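Local coordinates for MdbA protein (Corynebacterium matruchotii ATCC 14266, PDB 6BO0) that probably catalyses disulfide bond formation in exported proteins, as a thiol-disulfide oxidoreductase of the DsbA type with a thioredoxin-like fold, at residues 38-43 with 183-188; 61-66 with 193-198; 24-29 with 75-80. All coordinates share one frame; numbering follows the deposited sequence.

Interactions 1 and 3 both build the mixed central sheet: in each an antiparallel strand pair is held by backbone hydrogen bonds, and strands 39-45 and 72-78, one from each, lie next to each other. Interaction 3 is fully buried near the centre of the chain, yet its face carrying Arg77, Asn75 and Gln29 is polar, with waters between charged and amide groups. Interaction 1 lies farther out and runs from buried residues to an exposed turn. Interaction 2 joins no strands; helix 51-68 meets the C-terminal loop through carbon and sulfur contacts, including the CB of Asp62. It touches interaction 1, where Val41 and Ile43 pack on Trp195 and Ile43 on Met63, but not interaction 3.

Interaction 1 (38-43 with 183-188); sequences AKTVDI and FIDGKE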
ATOM      1  N   ALA A  38      -8.834  -4.443 -18.436  1.00 20.50           N
ATOM      2  CA  ALA A  38      -8.754  -3.500 -17.328  1.00 18.40           C
ATOM      3  C   ALA A  38      -7.720  -2.418 -17.588  1.00 17.27           C
ATOM      4  O   ALA A  38      -6.682  -2.652 -18.209  1.00 21.60           O
ATOM      5  CB  ALA A  38      -8.447  -4.224 -16.031  1.00 19.58           C
ATOM      6  N   LYS A  39      -8.028  -1.211 -17.126  1.00 15.68           N
ATOM      7  CA  LYS A  39      -7.072  -0.116 -17.110  1.00 15.48           C
ATOM      8  C   LYS A  39      -6.022  -0.343 -16.018  1.00 14.59           C
ATOM      9  O   LYS A  39      -6.345  -0.773 -14.926  1.00 16.05           O
ATOM     10  CB  LYS A  39      -7.807   1.183 -16.847  1.00 16.56           C
ATOM     11  CG  LYS A  39      -8.654   1.628 -18.033  1.00 18.40           C
ATOM     12  CD  LYS A  39      -9.380   2.905 -17.694  1.00 20.20           C
ATOM     13  CE  LYS A  39      -9.878   3.632 -18.918  1.00 20.32           C
ATOM     14  NZ  LYS A  39     -10.927   2.888 -19.643  1.00 20.19           N
ATOM     15  N   THR A  40      -4.786  -0.002 -16.326  1.00 14.94           N
ATOM     16  CA  THR A  40      -3.702  -0.066 -15.340  1.00 14.64           C
ATOM     17  C   THR A  40      -3.637   1.259 -14.596  1.00 13.22           C
ATOM     18  O   THR A  40      -3.472   2.297 -15.209  1.00 14.93           O
ATOM     19  CB  THR A  40      -2.365  -0.379 -16.026  1.00 16.91           C
ATOM     20  OG1 THR A  40      -2.456  -1.669 -16.650  1.00 19.81           O
ATOM     21  CG2 THR A  40      -1.215  -0.406 -15.033  1.00 18.20           C
ATOM     22  N   VAL A  41      -3.731   1.197 -13.267  1.00 12.72           N
ATOM     23  CA  VAL A  41      -3.709   2.393 -12.439  1.00 12.54           C
ATOM     24  C   VAL A  41      -2.485   2.262 -11.528  1.00 12.51           C
ATOM     25  O   VAL A  41      -2.439   1.408 -10.650  1.00 14.37           O
ATOM     26  CB  VAL A  41      -4.996   2.572 -11.625  1.00 13.07           C
ATOM     27  CG1 VAL A  41      -4.928   3.852 -10.807  1.00 14.09           C
ATOM     28  CG2 VAL A  41      -6.212   2.569 -12.546  1.00 14.18           C
ATOM     29  N   ASP A  42      -1.497   3.118 -11.738  1.00 11.93           N
ATOM     30  CA  ASP A  42      -0.296   3.161 -10.897  1.00 12.36           C
ATOM     31  C   ASP A  42      -0.474   4.229  -9.828  1.00 11.65           C
ATOM     32  O   ASP A  42      -0.763   5.390 -10.166  1.00 13.24           O
ATOM     33  CB  ASP A  42       0.934   3.467 -11.755  1.00 13.27           C
ATOM     34  CG  ASP A  42       1.286   2.341 -12.703  1.00 14.32           C
ATOM     35  OD1 ASP A  42       1.631   1.250 -12.229  1.00 14.51           O
ATOM     36  OD2 ASP A  42       1.232   2.533 -13.946  1.00 17.49           O
ATOM     37  N   ILE A  43      -0.282   3.842  -8.569  1.00 11.22           N
ATOM     38  CA  ILE A  43      -0.433   4.751  -7.439  1.00 11.40           C
ATOM     39  C   ILE A  43       0.872   4.772  -6.663  1.00 11.44           C
ATOM     40  O   ILE A  43       1.251   3.789  -6.034  1.00 11.80           O
ATOM     41  CB  ILE A  43      -1.593   4.329  -6.521  1.00 11.88           C
ATOM     42  CG1 ILE A  43      -2.886   4.230  -7.336  1.00 13.53           C
ATOM     43  CG2 ILE A  43      -1.716   5.282  -5.328  1.00 13.12           C
ATOM     44  CD1 ILE A  43      -4.072   3.769  -6.534  1.00 14.89           C
ATOM     45  N   PHE A 183      -1.376   7.446 -12.123  1.00 11.96           N
ATOM     46  CA  PHE A 183      -1.353   7.325 -13.575  1.00 12.71           C
ATOM     47  C   PHE A 183      -2.417   6.321 -13.984  1.00 12.34           C
ATOM     48  O   PHE A 183      -2.565   5.283 -13.343  1.00 14.63           O
ATOM     49  CB  PHE A 183       0.008   6.830 -14.101  1.00 14.06           C
ATOM     50  CG  PHE A 183       1.136   7.776 -13.876  1.00 14.43           C
ATOM     51  CD1 PHE A 183       1.637   8.002 -12.601  1.00 15.67           C
ATOM     52  CD2 PHE A 183       1.749   8.405 -14.947  1.00 16.05           C
ATOM     53  CE1 PHE A 183       2.683   8.883 -12.412  1.00 15.88           C
ATOM     54  CE2 PHE A 183       2.788   9.270 -14.754  1.00 17.20           C
ATOM     55  CZ  PHE A 183       3.261   9.512 -13.485  1.00 18.29           C
ATOM     56  N   ILE A 184      -3.153   6.622 -15.053  1.00 12.44           N
ATOM     57  CA  ILE A 184      -4.085   5.676 -15.657  1.00 12.62           C
ATOM     58  C   ILE A 184      -3.595   5.376 -17.072  1.00 13.74           C
ATOM     59  O   ILE A 184      -3.447   6.289 -17.878  1.00 15.81           O
ATOM     60  CB  ILE A 184      -5.533   6.211 -15.706  1.00 14.16           C
ATOM     61  CG1 ILE A 184      -6.058   6.505 -14.287  1.00 15.36           C
ATOM     62  CG2 ILE A 184      -6.434   5.225 -16.441  1.00 15.25           C
ATOM     63  CD1 ILE A 184      -7.434   7.130 -14.236  1.00 16.04           C
ATOM     64  N   ASP A 185      -3.286   4.113 -17.332  1.00 14.18           N
ATOM     65  CA  ASP A 185      -2.677   3.690 -18.606  1.00 15.67           C
ATOM     66  C   ASP A 185      -1.531   4.624 -18.992  1.00 15.22           C
ATOM     67  O   ASP A 185      -1.378   5.014 -20.143  1.00 18.18           O
ATOM     68  CB  ASP A 185      -3.735   3.561 -19.687  1.00 17.22           C
ATOM     69  CG  ASP A 185      -4.626   2.345 -19.464  1.00 18.01           C
ATOM     70  OD1 ASP A 185      -4.179   1.354 -18.813  1.00 21.67           O
ATOM     71  OD2 ASP A 185      -5.775   2.367 -19.939  1.00 20.24           O
ATOM     72  N   GLY A 186      -0.694   4.939 -18.016  1.00 15.96           N
ATOM     73  CA  GLY A 186       0.502   5.694 -18.253  1.00 16.20           C
ATOM     74  C   GLY A 186       0.377   7.197 -18.345  1.00 17.15           C
ATOM     75  O   GLY A 186       1.373   7.872 -18.585  1.00 20.91           O
ATOM     76  N   LYS A 187      -0.825   7.733 -18.155  1.00 18.11           N
ATOM     77  CA  LYS A 187      -1.056   9.173 -18.205  0.60 18.36           C
ATOM     78  C   LYS A 187      -1.296   9.666 -16.775  1.00 16.89           C
ATOM     79  O   LYS A 187      -2.174   9.149 -16.083  1.00 15.68           O
ATOM     80  CB  LYS A 187      -2.266   9.460 -19.094  0.60 20.93           C
ATOM     81  CG  LYS A 187      -2.048   9.152 -20.570  0.60 28.21           C
ATOM     82  CD  LYS A 187      -3.213   9.669 -21.400  0.60 34.66           C
ATOM     83  CE  LYS A 187      -3.097   9.282 -22.861  0.60 40.15           C
ATOM     84  NZ  LYS A 187      -4.345   9.617 -23.604  0.60 46.54           N
ATOM     85  N   GLU A 188      -0.555  10.693 -16.361  1.00 15.84           N
ATOM     86  CA  GLU A 188      -0.710  11.220 -15.022  1.00 15.55           C
ATOM     87  C   GLU A 188      -2.026  11.936 -14.863  1.00 15.83           C
ATOM     88  O   GLU A 188      -2.428  12.733 -15.731  1.00 18.20           O
ATOM     89  CB  GLU A 188       0.429  12.153 -14.600  1.00 17.65           C
ATOM     90  CG  GLU A 188       0.300  12.469 -13.105  1.00 18.86           C
ATOM     91  CD  GLU A 188       1.457  13.179 -12.441  1.00 20.73           C
ATOM     92  OE1 GLU A 188       2.515  13.387 -13.058  1.00 23.20           O
ATOM     93  OE2 GLU A 188       1.273  13.504 -11.242  1.00 21.60           O
TER
HETATM   94  O   HOH W   1      -4.047  -1.765 -18.783  1.00 47.60           O
HETATM   95  O   HOH W   2      -0.838   3.511 -15.497  1.00 18.47           O
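Asp185 turns its carboxylate across the side chains of Lys39 and Thr40 at about a right angle to each. Its CG is anti to the carbonyl carbon (chi1 -72°), and OD1 accepts from the backbone N-H of Thr40, with N to OD1 at 2.9 Å. The N-H reaches OD1 from above the carboxylate plane, 38° out of it. The other oxygen, OD2, lies 3.5 Å from Lys39 CG, whereas NZ of that lysine, turned aside by the bend at chi4, stays 5.2 Å from OD2, the charges near but not in contact. Asp185 N returns a bond to Thr40 O at 2.8 Å, so Thr40 is gripped by both its N and its O. One water ties Ala38 O, Thr40 OG1 and Asp185 OD1 together. A second accepts from Gly186 N and lies beside Thr40 O and Asp42 OD2, linking the turn to the strand.

Further along, Asp42 and Phe183 form an antiparallel hydrogen-bonded pair, Asp42 N to Phe183 O and Phe183 N to Asp42 O both measuring 2.9 Å. The non-hydrogen-bonded pair beside it is Val41 with Ile184, and Val41 CG2 lies 4.3 Å from Ile184 CG1. Ile184 to Lys187 make a type I' turn, closing the beta hairpin of strands 181-184 and 187-188. Within it Phe183 is covered on one ring face by Glu188 CB, 3.7 Å above the plane.

Asp42 OD1 is held by Arg77 in a salt bridge and by Asn75 ND2, both on strand 72-78, which flanks strand 39-45 on the side opposite the hairpin. On the other face of the sheet Val41 packs on Trp195, and Ile184 on Ile189 and Ile199 of the C-terminal loops; the hairpin itself supplies one of the two edge strands, 187-188.

Interaction 2 (61-66 with 193-198); sequences ADMKKL and ATWPSQ
Helix 51-68 packs here on the loop that follows the last strand of the thioredoxin-like fold, and Met63 meets Trp195 in a Met-aromatic contact. The sulfur lies at the rim of the indole, not over it: SD is 3.8 Å from CZ2 of Trp195, and its direction from the centroid of the six-membered ring is 89° off the ring normal. Met63 CG reaches the same CZ2 carbon. A chi1 of 80° sets Trp195 CG between its backbone N and carbonyl carbon, and the benzo end of the indole extends toward the helix.

In this fold the helix lies over one face of the central sheet, and Trp195 lies between the helix and strand 39-45, where it also touches Ile43. Pro196 CD lies against one indole face, 3.3 Å above the plane and offset toward the rim, and the proline ring meets Asp62 and, one turn on, Leu66. Its CB is 3.7 Å from Asp62 CB and 3.9 Å from Leu66 CD1, with Leu66 and Pro196 crossing at about a right angle. Leu66 CD1 also approaches Trp195 CZ3, at 4.0 Å, thereby touching both loop residues.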
ATOM      1  N   ALA A  61     -12.722   3.229  -1.126  1.00 19.81           N
ATOM      2  CA  ALA A  61     -13.960   2.461  -1.367  1.00 20.46           C
ATOM      3  C   ALA A  61     -14.267   2.353  -2.863  1.00 16.80           C
ATOM      4  O   ALA A  61     -14.556   1.258  -3.377  1.00 18.59           O
ATOM      5  CB  ALA A  61     -15.134   3.078  -0.648  1.00 23.99           C
ATOM      6  N   ASP A  62     -14.118   3.474  -3.585  1.00 16.51           N
ATOM      7  CA  ASP A  62     -14.386   3.462  -5.006  1.00 16.83           C
ATOM      8  C   ASP A  62     -13.342   2.610  -5.723  1.00 15.32           C
ATOM      9  O   ASP A  62     -13.660   1.860  -6.648  1.00 16.23           O
ATOM     10  CB  ASP A  62     -14.435   4.876  -5.574  1.00 18.42           C
ATOM     11  CG  ASP A  62     -15.701   5.636  -5.177  1.00 22.52           C
ATOM     12  OD1 ASP A  62     -16.726   5.029  -4.748  1.00 25.41           O
ATOM     13  OD2 ASP A  62     -15.669   6.868  -5.335  1.00 26.03           O
ATOM     14  N   MET A  63     -12.091   2.727  -5.281  1.00 14.62           N
ATOM     15  CA  MET A  63     -11.011   1.915  -5.856  1.00 15.35           C
ATOM     16  C   MET A  63     -11.300   0.415  -5.672  1.00 14.39           C
ATOM     17  O   MET A  63     -11.099  -0.394  -6.595  1.00 16.17           O
ATOM     18  CB  MET A  63      -9.683   2.334  -5.230  1.00 15.27           C
ATOM     19  CG  MET A  63      -8.534   1.450  -5.637  1.00 16.03           C
ATOM     20  SD  MET A  63      -6.921   2.081  -5.169  1.00 15.92           S
ATOM     21  CE  MET A  63      -6.895   1.734  -3.434  1.00 20.86           C
ATOM     22  N   LYS A  64     -11.665   0.038  -4.452  1.00 15.78           N
ATOM     23  CA  LYS A  64     -11.913  -1.374  -4.154  1.00 16.18           C
ATOM     24  C   LYS A  64     -12.959  -1.987  -5.097  1.00 15.88           C
ATOM     25  O   LYS A  64     -12.788  -3.075  -5.652  1.00 17.14           O
ATOM     26  CB  LYS A  64     -12.367  -1.520  -2.725  1.00 16.67           C
ATOM     27  CG  LYS A  64     -12.496  -2.937  -2.243  1.00 19.59           C
ATOM     28  CD  LYS A  64     -12.875  -2.914  -0.772  1.00 22.82           C
ATOM     29  CE  LYS A  64     -13.166  -4.278  -0.225  1.00 30.36           C
ATOM     30  NZ  LYS A  64     -14.521  -4.779  -0.600  1.00 33.27           N
ATOM     31  N   LYS A  65     -14.018  -1.240  -5.335  1.00 17.60           N
ATOM     32  CA  LYS A  65     -15.067  -1.724  -6.214  0.60 18.33           C
ATOM     33  C   LYS A  65     -14.597  -1.855  -7.658  1.00 19.31           C
ATOM     34  O   LYS A  65     -14.891  -2.852  -8.328  1.00 19.13           O
ATOM     35  CB  LYS A  65     -16.284  -0.824  -6.139  0.60 19.44           C
ATOM     36  CG  LYS A  65     -17.419  -1.318  -7.045  0.60 22.34           C
ATOM     37  CD  LYS A  65     -18.783  -0.730  -6.712  0.60 24.88           C
ATOM     38  CE  LYS A  65     -19.833  -1.103  -7.758  0.60 25.35           C
ATOM     39  NZ  LYS A  65     -19.965  -2.567  -7.954  0.60 25.70           N
ATOM     40  N   LEU A  66     -13.870  -0.848  -8.143  1.00 16.50           N
ATOM     41  CA  LEU A  66     -13.333  -0.922  -9.486  1.00 16.47           C
ATOM     42  C   LEU A  66     -12.426  -2.145  -9.652  1.00 15.46           C
ATOM     43  O   LEU A  66     -12.448  -2.796 -10.693  1.00 16.52           O
ATOM     44  CB  LEU A  66     -12.593   0.365  -9.851  1.00 15.73           C
ATOM     45  CG  LEU A  66     -13.455   1.624  -9.980  1.00 17.04           C
ATOM     46  CD1 LEU A  66     -12.544   2.807 -10.157  1.00 18.07           C
ATOM     47  CD2 LEU A  66     -14.453   1.523 -11.125  1.00 18.52           C
ATOM     48  N   ALA A 193      -7.631  12.989  -6.335  1.00 18.81           N
ATOM     49  CA  ALA A 193      -8.708  12.695  -5.400  1.00 23.39           C
ATOM     50  C   ALA A 193      -9.948  12.171  -6.093  1.00 20.06           C
ATOM     51  O   ALA A 193     -10.764  11.518  -5.434  1.00 23.48           O
ATOM     52  CB  ALA A 193      -9.052  13.940  -4.595  1.00 27.75           C
ATOM     53  N   THR A 194     -10.108  12.457  -7.397  1.00 17.45           N
ATOM     54  CA  THR A 194     -11.269  12.005  -8.145  1.00 18.28           C
ATOM     55  C   THR A 194     -10.891  11.011  -9.244  1.00 16.69           C
ATOM     56  O   THR A 194     -11.675  10.782 -10.168  1.00 17.32           O
ATOM     57  CB  THR A 194     -12.058  13.206  -8.730  1.00 19.79           C
ATOM     58  OG1 THR A 194     -11.239  13.871  -9.691  1.00 21.94           O
ATOM     59  CG2 THR A 194     -12.475  14.216  -7.648  1.00 21.80           C
ATOM     60  N   TRP A 195      -9.721  10.367  -9.151  1.00 15.37           N
ATOM     61  CA  TRP A 195      -9.352   9.468 -10.239  1.00 14.28           C
ATOM     62  C   TRP A 195     -10.364   8.352 -10.508  1.00 13.05           C
ATOM     63  O   TRP A 195     -10.559   8.000 -11.658  1.00 13.53           O
ATOM     64  CB  TRP A 195      -7.913   8.930 -10.105  1.00 14.25           C
ATOM     65  CG  TRP A 195      -7.712   7.786  -9.144  1.00 13.26           C
ATOM     66  CD1 TRP A 195      -7.171   7.858  -7.895  1.00 13.48           C
ATOM     67  CD2 TRP A 195      -8.038   6.396  -9.350  1.00 12.85           C
ATOM     68  NE1 TRP A 195      -7.125   6.634  -7.317  1.00 12.84           N
ATOM     69  CE2 TRP A 195      -7.667   5.711  -8.179  1.00 12.54           C
ATOM     70  CE3 TRP A 195      -8.603   5.662 -10.399  1.00 12.96           C
ATOM     71  CZ2 TRP A 195      -7.848   4.332  -8.041  1.00 13.48           C
ATOM     72  CZ3 TRP A 195      -8.797   4.323 -10.255  1.00 13.61           C
ATOM     73  CH2 TRP A 195      -8.421   3.659  -9.089  1.00 13.83           C
ATOM     74  N   PRO A 196     -11.036   7.802  -9.471  1.00 13.24           N
ATOM     75  CA  PRO A 196     -11.967   6.722  -9.790  1.00 13.34           C
ATOM     76  C   PRO A 196     -13.085   7.170 -10.751  1.00 14.46           C
ATOM     77  O   PRO A 196     -13.559   6.366 -11.549  1.00 15.71           O
ATOM     78  CB  PRO A 196     -12.501   6.314  -8.417  1.00 14.29           C
ATOM     79  CG  PRO A 196     -11.318   6.565  -7.514  1.00 14.19           C
ATOM     80  CD  PRO A 196     -10.853   7.912  -8.012  1.00 13.43           C
ATOM     81  N   SER A 197     -13.452   8.445 -10.700  1.00 14.70           N
ATOM     82  CA  SER A 197     -14.485   8.974 -11.578  1.00 16.29           C
ATOM     83  C   SER A 197     -14.055   9.018 -13.045  1.00 15.58           C
ATOM     84  O   SER A 197     -14.880   9.286 -13.913  1.00 18.44           O
ATOM     85  CB  SER A 197     -14.938  10.366 -11.115  1.00 18.61           C
ATOM     86  OG  SER A 197     -13.977  11.364 -11.345  1.00 19.87           O
ATOM     87  N   GLN A 198     -12.783   8.801 -13.334  1.00 14.16           N
ATOM     88  CA  GLN A 198     -12.329   8.673 -14.742  1.00 14.57           C
ATOM     89  C   GLN A 198     -12.610   7.337 -15.352  1.00 14.85           C
ATOM     90  O   GLN A 198     -12.497   7.185 -16.561  1.00 17.21           O
ATOM     91  CB  GLN A 198     -10.844   8.895 -14.811  1.00 17.32           C
ATOM     92  CG  GLN A 198     -10.474  10.210 -14.214  1.00 23.83           C
ATOM     93  CD  GLN A 198      -9.639  11.085 -15.057  1.00 19.92           C
ATOM     94  OE1 GLN A 198      -9.319  10.789 -16.225  1.00 21.52           O
ATOM     95  NE2 GLN A 198      -9.262  12.187 -14.479  1.00 27.52           N
TER

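Interaction 3 (24-29 with 75-80); sequences DGSAVQ and NIRTMN
Ala27 CB lies over one face of the Arg77 guanidinium, 3.7 Å above the plane and offset toward the rim. The arginine chain is extended from CG to NE, and the bend at chi4 (-78°) brings CZ to Ala27 CB, 3.8 Å away. At the guanidinium edge, Ser26 OG and a water lie in the plane; NH1 donates to that water and, like Ser26 OG, binds Asn165 OD1 on helix 155-172. Arg77 NE is salt-bridged to Asp42.

The backbones form an antiparallel pair in the central sheet of the thioredoxin-like fold, entered from a type II' turn, Asp24 to Ala27. Val28 N bonds Ile76 O at 2.9 Å and Ile76 N bonds Val28 O at 2.8 Å. On the face opposite Arg77, Val28 CB and Ile76 CB are 4.2 Å apart, and both side chains pack on Tyr109 of helix 106-118.

On the sheet face that carries Arg77, Gln29 and Asn75 lie side by side and point the same way, their amide planes 32° apart. Asn75 CG is anti to its carbonyl carbon (chi1 -70°), with OD1 3.7 Å from both Ala27 CB and Gln29 CB. One water donates to Asn75 OD1 and Asp24 OD2 and accepts from Gln29 NE2. Asn75 ND2 donates to Asp42 OD1.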
ATOM      1  N   ASP A  24       4.513  -7.666  -8.667  1.00 17.92           N
ATOM      2  CA  ASP A  24       4.853  -7.609 -10.080  0.60 19.82           C
ATOM      3  C   ASP A  24       5.918  -6.541 -10.254  1.00 18.21           C
ATOM      4  O   ASP A  24       5.579  -5.352 -10.222  1.00 18.34           O
ATOM      5  CB  ASP A  24       3.625  -7.223 -10.923  0.60 21.14           C
ATOM      6  CG  ASP A  24       3.969  -7.041 -12.397  0.60 22.91           C
ATOM      7  OD1 ASP A  24       4.847  -7.793 -12.883  0.60 27.95           O
ATOM      8  OD2 ASP A  24       3.374  -6.170 -13.073  0.60 24.73           O
ATOM      9  N   GLY A  25       7.176  -6.935 -10.429  1.00 20.77           N
ATOM     10  CA  GLY A  25       8.253  -5.944 -10.490  1.00 21.09           C
ATOM     11  C   GLY A  25       8.310  -5.249  -9.148  1.00 18.39           C
ATOM     12  O   GLY A  25       8.391  -5.884  -8.104  1.00 20.10           O
ATOM     13  N   SER A  26       8.180  -3.935  -9.152  1.00 16.07           N
ATOM     14  CA  SER A  26       8.200  -3.193  -7.899  1.00 14.77           C
ATOM     15  C   SER A  26       6.777  -2.806  -7.446  1.00 13.05           C
ATOM     16  O   SER A  26       6.629  -2.035  -6.508  1.00 13.25           O
ATOM     17  CB  SER A  26       9.095  -1.959  -8.019  1.00 15.08           C
ATOM     18  OG  SER A  26       8.705  -1.138  -9.121  1.00 14.85           O
ATOM     19  N   ALA A  27       5.754  -3.364  -8.089  1.00 12.91           N
ATOM     20  CA  ALA A  27       4.358  -3.075  -7.734  1.00 12.23           C
ATOM     21  C   ALA A  27       3.742  -4.157  -6.875  1.00 12.50           C
ATOM     22  O   ALA A  27       4.045  -5.342  -7.060  1.00 14.18           O
ATOM     23  CB  ALA A  27       3.514  -2.975  -8.996  1.00 14.16           C
ATOM     24  N   VAL A  28       2.862  -3.751  -5.966  1.00 11.61           N
ATOM     25  CA  VAL A  28       1.870  -4.645  -5.423  1.00 11.97           C
ATOM     26  C   VAL A  28       0.651  -4.540  -6.331  1.00 12.12           C
ATOM     27  O   VAL A  28       0.003  -3.484  -6.387  1.00 12.94           O
ATOM     28  CB  VAL A  28       1.525  -4.318  -3.945  1.00 12.60           C
ATOM     29  CG1 VAL A  28       0.371  -5.184  -3.488  1.00 13.86           C
ATOM     30  CG2 VAL A  28       2.734  -4.483  -3.033  1.00 13.38           C
ATOM     31  N   GLN A  29       0.388  -5.613  -7.075  1.00 12.86           N
ATOM     32  CA  GLN A  29      -0.670  -5.623  -8.079  1.00 14.11           C
ATOM     33  C   GLN A  29      -1.925  -6.201  -7.458  1.00 12.97           C
ATOM     34  O   GLN A  29      -1.922  -7.329  -6.946  1.00 14.59           O
ATOM     35  CB  GLN A  29      -0.217  -6.487  -9.271  1.00 17.04           C
ATOM     36  CG  GLN A  29      -1.236  -6.652 -10.399  1.00 21.04           C
ATOM     37  CD  GLN A  29      -0.960  -7.896 -11.257  1.00 20.87           C
ATOM     38  OE1 GLN A  29      -1.498  -8.989 -11.007  1.00 25.22           O
ATOM     39  NE2 GLN A  29      -0.079  -7.756 -12.213  1.00 21.10           N
ATOM     40  N   ASN A  75      -1.693  -0.983  -9.397  1.00 11.98           N
ATOM     41  CA  ASN A  75      -0.320  -1.183  -8.924  1.00 11.98           C
ATOM     42  C   ASN A  75      -0.031  -0.185  -7.818  1.00 11.27           C
ATOM     43  O   ASN A  75       0.137   1.017  -8.075  1.00 12.31           O
ATOM     44  CB  ASN A  75       0.643  -0.944 -10.074  1.00 12.88           C
ATOM     45  CG  ASN A  75       0.582  -2.010 -11.135  1.00 12.96           C
ATOM     46  OD1 ASN A  75       0.366  -3.180 -10.861  1.00 15.32           O
ATOM     47  ND2 ASN A  75       0.838  -1.602 -12.370  1.00 14.20           N
ATOM     48  N   ILE A  76       0.049  -0.672  -6.586  1.00 11.26           N
ATOM     49  CA  ILE A  76       0.505   0.140  -5.463  1.00 10.62           C
ATOM     50  C   ILE A  76       2.022   0.164  -5.541  1.00 10.86           C
ATOM     51  O   ILE A  76       2.672  -0.881  -5.449  1.00 11.90           O
ATOM     52  CB  ILE A  76       0.018  -0.416  -4.109  1.00 11.10           C
ATOM     53  CG1 ILE A  76      -1.512  -0.505  -4.048  1.00 12.65           C
ATOM     54  CG2 ILE A  76       0.613   0.412  -2.973  1.00 12.10           C
ATOM     55  CD1 ILE A  76      -2.246   0.804  -4.124  1.00 13.43           C
ATOM     56  N   ARG A  77       2.564   1.365  -5.722  1.00 10.88           N
ATOM     57  CA  ARG A  77       3.991   1.589  -5.910  1.00 10.85           C
ATOM     58  C   ARG A  77       4.528   2.410  -4.740  1.00 10.46           C
ATOM     59  O   ARG A  77       4.551   3.625  -4.747  1.00 11.37           O
ATOM     60  CB  ARG A  77       4.224   2.259  -7.265  1.00 11.13           C
ATOM     61  CG  ARG A  77       3.903   1.332  -8.420  1.00 11.80           C
ATOM     62  CD  ARG A  77       4.336   1.885  -9.758  1.00 12.26           C
ATOM     63  NE  ARG A  77       4.064   0.968 -10.871  1.00 12.92           N
ATOM     64  CZ  ARG A  77       4.780  -0.092 -11.172  1.00 13.34           C
ATOM     65  NH1 ARG A  77       5.860  -0.397 -10.458  1.00 13.72           N
ATOM     66  NH2 ARG A  77       4.436  -0.852 -12.197  1.00 15.45           N
ATOM     67  N   THR A  78       4.944   1.679  -3.711  1.00 10.60           N
ATOM     68  CA  THR A  78       5.379   2.291  -2.478  1.00 10.74           C
ATOM     69  C   THR A  78       6.764   2.891  -2.623  1.00 10.79           C
ATOM     70  O   THR A  78       7.624   2.314  -3.275  1.00 11.42           O
ATOM     71  CB  THR A  78       5.356   1.272  -1.337  1.00 11.71           C
ATOM     72  OG1 THR A  78       4.134   0.542  -1.388  1.00 12.66           O
ATOM     73  CG2 THR A  78       5.503   1.945   0.044  1.00 11.88           C
ATOM     74  N   MET A  79       6.930   4.057  -1.986  1.00 11.09           N
ATOM     75  CA  MET A  79       8.177   4.810  -1.953  0.70 11.96           C
ATOM     76  C   MET A  79       8.543   5.118  -0.503  1.00 11.73           C
ATOM     77  O   MET A  79       7.758   4.884   0.419  1.00 12.20           O
ATOM     78  CB  MET A  79       8.062   6.089  -2.801  0.70 14.75           C
ATOM     79  CG  MET A  79       7.845   5.758  -4.296  0.70 15.27           C
ATOM     80  SD  MET A  79       7.989   7.132  -5.413  0.70 17.19           S
ATOM     81  CE  MET A  79       6.771   8.068  -4.643  0.70 12.45           C
ATOM     82  N   ASN A  80       9.761   5.623  -0.312  1.00 11.51           N
ATOM     83  CA  ASN A  80      10.247   5.881   1.042  1.00 11.84           C
ATOM     84  C   ASN A  80      11.027   7.162   1.194  1.00 12.14           C
ATOM     85  O   ASN A  80      11.793   7.313   2.146  1.00 13.50           O
ATOM     86  CB  ASN A  80      11.091   4.696   1.530  1.00 12.43           C
ATOM     87  CG  ASN A  80      12.369   4.554   0.737  1.00 13.79           C
ATOM     88  OD1 ASN A  80      12.640   5.392  -0.120  1.00 14.27           O
ATOM     89  ND2 ASN A  80      13.151   3.514   0.997  1.00 13.78           N
TER
HETATM   90  O   HOH W   3       0.924  -5.226 -12.596  1.00 23.77           O
HETATM   91  O   HOH W   4       4.940  -3.736 -12.770  1.00 35.26           O
HETATM   92  O   HOH W   5       5.119  -1.381  -4.202  1.00 11.73           O
HETATM   93  O   HOH W   6       7.091  -2.825 -11.705  1.00 23.36           O